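Long-range contact in Exo-1,5-alpha-l-arabinofuranobiosidase (Gibberella zeae, PDB 2YDT), which probably hydrolyses alpha-L-arabinofuranosidic linkages, as an exo-acting glycosidase releasing arabinobiose from 1,5-linked arabinan: residues S266-V279 and I290-T302. Numbering follows the deposited sequence.
With MN (manganese (II) ion), chain M.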
# COMPACT_ATOMS: atom_id res chain seq x y z
N SER A 266 -4.09 -20.51 4.06
CA SER A 266 -3.01 -21.07 4.88
C SER A 266 -3.28 -22.57 5.12
O SER A 266 -4.38 -23.04 4.82
CB SER A 266 -2.82 -20.33 6.21
OG SER A 266 -3.95 -20.41 7.03
N ASN A 267 -2.28 -23.25 5.66
CA ASN A 267 -2.32 -24.71 5.90
C ASN A 267 -3.52 -25.14 6.77
O ASN A 267 -4.09 -26.23 6.57
CB ASN A 267 -0.99 -25.21 6.47
CG ASN A 267 -0.67 -24.59 7.81
OD1 ASN A 267 -0.49 -23.38 7.91
ND2 ASN A 267 -0.59 -25.43 8.87
N ASP A 268 -3.96 -24.28 7.71
CA ASP A 268 -5.15 -24.59 8.53
C ASP A 268 -6.50 -24.21 7.90
O ASP A 268 -7.55 -24.33 8.53
CB ASP A 268 -5.01 -24.03 9.95
CG ASP A 268 -5.32 -22.55 10.04
OD1 ASP A 268 -5.43 -21.90 8.98
OD2 ASP A 268 -5.49 -22.05 11.18
N GLY A 269 -6.47 -23.70 6.66
CA GLY A 269 -7.68 -23.34 5.94
C GLY A 269 -8.08 -21.87 6.01
O GLY A 269 -9.12 -21.50 5.48
N THR A 270 -7.30 -21.06 6.71
CA THR A 270 -7.64 -19.63 6.88
C THR A 270 -7.55 -18.93 5.53
O THR A 270 -6.57 -19.14 4.79
CB THR A 270 -6.71 -18.93 7.87
OG1 THR A 270 -6.81 -19.58 9.16
CG2 THR A 270 -7.10 -17.44 8.04
N THR A 271 -8.59 -18.14 5.24
CA THR A 271 -8.75 -17.42 3.97
C THR A 271 -8.67 -15.88 4.21
O THR A 271 -9.68 -15.22 4.45
CB THR A 271 -10.08 -17.74 3.32
OG1 THR A 271 -11.16 -17.45 4.22
CG2 THR A 271 -10.18 -19.21 2.88
N PRO A 272 -7.45 -15.33 4.16
CA PRO A 272 -7.32 -13.87 4.37
C PRO A 272 -8.11 -13.11 3.33
O PRO A 272 -8.18 -13.53 2.16
CB PRO A 272 -5.83 -13.60 4.20
CG PRO A 272 -5.25 -14.82 3.61
CD PRO A 272 -6.16 -15.97 3.89
N ALA A 273 -8.69 -11.99 3.77
CA ALA A 273 -9.51 -11.13 2.91
C ALA A 273 -9.23 -9.68 3.25
O ALA A 273 -8.97 -9.34 4.41
CB ALA A 273 -11.01 -11.40 3.05
N GLY A 274 -9.34 -8.84 2.23
CA GLY A 274 -9.32 -7.37 2.40
C GLY A 274 -7.94 -6.74 2.38
O GLY A 274 -6.99 -7.26 2.98
N SER A 275 -7.85 -5.63 1.64
CA SER A 275 -6.75 -4.68 1.73
C SER A 275 -5.39 -5.24 2.13
O SER A 275 -4.81 -4.86 3.18
CB SER A 275 -7.16 -3.50 2.66
OG SER A 275 -7.51 -3.91 3.97
N PRO A 276 -4.83 -6.06 1.22
CA PRO A 276 -3.59 -6.73 1.56
C PRO A 276 -2.34 -5.91 1.31
O PRO A 276 -2.37 -4.89 0.62
CB PRO A 276 -3.62 -7.97 0.66
CG PRO A 276 -4.39 -7.55 -0.53
CD PRO A 276 -5.45 -6.62 0.02
N TYR A 277 -1.23 -6.37 1.86
CA TYR A 277 0.05 -5.73 1.66
C TYR A 277 1.12 -6.80 1.67
O TYR A 277 1.16 -7.60 2.62
CB TYR A 277 0.34 -4.66 2.77
CG TYR A 277 1.41 -3.65 2.37
CD1 TYR A 277 1.08 -2.40 1.88
CD2 TYR A 277 2.77 -3.99 2.43
CE1 TYR A 277 2.06 -1.54 1.47
CE2 TYR A 277 3.75 -3.14 1.99
CZ TYR A 277 3.37 -1.89 1.53
OH TYR A 277 4.32 -0.98 1.10
N VAL A 278 2.02 -6.81 0.67
CA VAL A 278 3.08 -7.81 0.56
C VAL A 278 4.47 -7.21 0.64
O VAL A 278 4.71 -6.13 0.10
CB VAL A 278 2.96 -8.66 -0.74
CG1 VAL A 278 3.24 -7.89 -2.01
CG2 VAL A 278 3.91 -9.88 -0.70
N VAL A 279 5.40 -7.93 1.29
CA VAL A 279 6.83 -7.66 1.18
C VAL A 279 7.55 -8.99 1.02
O VAL A 279 6.95 -10.06 1.25
CB VAL A 279 7.44 -6.90 2.39
CG1 VAL A 279 6.83 -5.52 2.47
CG2 VAL A 279 7.21 -7.67 3.71
N ILE A 290 8.21 -14.54 1.82
CA ILE A 290 7.14 -13.60 1.39
C ILE A 290 6.26 -13.41 2.60
O ILE A 290 5.89 -14.37 3.25
CB ILE A 290 6.28 -14.15 0.21
CG1 ILE A 290 7.13 -14.53 -1.00
CG2 ILE A 290 5.19 -13.12 -0.18
CD1 ILE A 290 6.47 -15.40 -2.02
N VAL A 291 5.93 -12.16 2.94
CA VAL A 291 5.06 -11.83 4.06
C VAL A 291 3.85 -11.01 3.59
O VAL A 291 4.03 -9.98 2.92
CB VAL A 291 5.80 -11.08 5.19
CG1 VAL A 291 4.94 -11.03 6.43
CG2 VAL A 291 7.13 -11.81 5.55
N VAL A 292 2.66 -11.49 3.92
CA VAL A 292 1.43 -10.80 3.54
C VAL A 292 0.58 -10.47 4.77
O VAL A 292 0.37 -11.29 5.68
CB VAL A 292 0.59 -11.64 2.55
CG1 VAL A 292 -0.76 -11.02 2.33
CG2 VAL A 292 1.31 -11.76 1.18
N SER A 293 0.05 -9.27 4.79
CA SER A 293 -0.99 -8.87 5.74
C SER A 293 -2.27 -8.70 4.97
O SER A 293 -2.26 -8.40 3.78
CB SER A 293 -0.63 -7.56 6.44
OG SER A 293 -1.66 -7.14 7.35
N CYS A 294 -3.40 -8.89 5.68
CA CYS A 294 -4.69 -8.45 5.18
C CYS A 294 -5.38 -7.53 6.19
O CYS A 294 -4.92 -7.43 7.32
CB CYS A 294 -5.58 -9.63 4.82
SG CYS A 294 -6.39 -10.45 6.21
N GLY A 295 -6.46 -6.89 5.77
CA GLY A 295 -7.12 -5.84 6.56
C GLY A 295 -8.28 -6.31 7.44
O GLY A 295 -8.98 -5.47 8.03
N THR A 296 -8.47 -7.63 7.55
CA THR A 296 -9.59 -8.20 8.33
C THR A 296 -9.14 -9.16 9.43
O THR A 296 -10.00 -9.67 10.18
CB THR A 296 -10.60 -8.91 7.45
OG1 THR A 296 -10.02 -10.06 6.81
CG2 THR A 296 -11.23 -7.95 6.40
N ARG A 297 -7.85 -9.45 9.50
CA ARG A 297 -7.27 -10.34 10.54
C ARG A 297 -5.97 -9.80 11.02
O ARG A 297 -5.33 -9.04 10.29
CB ARG A 297 -7.00 -11.74 9.95
CG ARG A 297 -8.22 -12.39 9.40
CD ARG A 297 -7.97 -13.81 9.05
NE ARG A 297 -7.60 -14.56 10.26
CZ ARG A 297 -8.38 -15.44 10.87
NH1 ARG A 297 -9.60 -15.74 10.39
NH2 ARG A 297 -7.92 -16.04 11.97
N SER A 298 -5.52 -10.22 12.22
CA SER A 298 -4.28 -9.71 12.77
C SER A 298 -3.02 -10.50 12.44
O SER A 298 -1.91 -9.98 12.60
CB SER A 298 -4.41 -9.55 14.29
OG SER A 298 -4.62 -10.81 14.90
N GLU A 299 -3.18 -11.75 11.99
CA GLU A 299 -2.03 -12.58 11.70
C GLU A 299 -1.25 -12.10 10.47
O GLU A 299 -1.76 -11.31 9.65
CB GLU A 299 -2.43 -14.04 11.50
CG GLU A 299 -3.14 -14.64 12.73
CD GLU A 299 -4.63 -14.54 12.72
OE1 GLU A 299 -5.21 -13.84 11.87
OE2 GLU A 299 -5.28 -15.20 13.56
N ILE A 300 -0.01 -12.58 10.36
CA ILE A 300 0.76 -12.47 9.11
C ILE A 300 0.74 -13.84 8.43
O ILE A 300 0.64 -14.90 9.11
CB ILE A 300 2.15 -11.90 9.30
CG1 ILE A 300 3.04 -12.82 10.18
CG2 ILE A 300 2.04 -10.41 9.81
CD1 ILE A 300 4.51 -12.50 10.11
N PHE A 301 0.85 -13.81 7.11
CA PHE A 301 0.84 -14.97 6.24
C PHE A 301 2.16 -15.04 5.50
O PHE A 301 2.59 -14.07 4.86
CB PHE A 301 -0.35 -14.92 5.31
CG PHE A 301 -1.66 -14.95 6.03
CD1 PHE A 301 -2.33 -16.14 6.25
CD2 PHE A 301 -2.19 -13.80 6.58
CE1 PHE A 301 -3.53 -16.17 6.97
CE2 PHE A 301 -3.40 -13.83 7.29
CZ PHE A 301 -4.05 -15.03 7.49
N THR A 302 2.83 -16.19 5.57
CA THR A 302 4.19 -16.29 5.03
C THR A 302 4.31 -17.41 4.00
O THR A 302 3.55 -18.36 4.04
CB THR A 302 5.26 -16.54 6.14
OG1 THR A 302 5.00 -17.81 6.79
CG2 THR A 302 5.27 -15.40 7.17
MN MN M . -4.59 -15.97 15.67
O HOH W 1 -9.95 -12.77 6.65
O HOH W 2 -3.03 -5.62 5.37
O HOH W 3 -4.16 -17.40 14.84
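Pro272 sets its CG over the centre of the Phe301 ring, 4.0 Å from the centroid and 8° off the normal, a CH-pi contact. Its CB also reaches Cys294 SG. At the ring's edge sits Thr270 CG2, which doubles as a cover for one face of the Arg297 guanidinium, 3.5 Å above that plane and offset toward the rim. A bend at chi3 (62°) brings the guanidinium side-on to Glu299, NE bonding OE1 at 3.0 Å and NH2 bonding OE2, both close to the guanidinium plane; this two-point grip probably helps hold the carboxylate, whose OE2 binds manganese together with Asp316. Farther along, Thr296 OG1 donates to Ala273 O (2.7 Å), and Gly295 N reaches Gly274 O from above the carbonyl plane. Ser293 OG is hydrogen-bonded to Arg325 NE and, through a water, linked to Ser275 O. Paired backbone bonds join Tyr277 to Ser293 and Val279 to Val291. Between them, chi1 of 69° places Val278 CG2 anti to the backbone N, where it meets Ile290 CG2 at 3.5 Å and Val292 CG2 on the face turned to strand 223-230. These antiparallel strands open a four-stranded blade of a six-bladed beta-propeller, with the loop 266-276 leading in from the preceding blade.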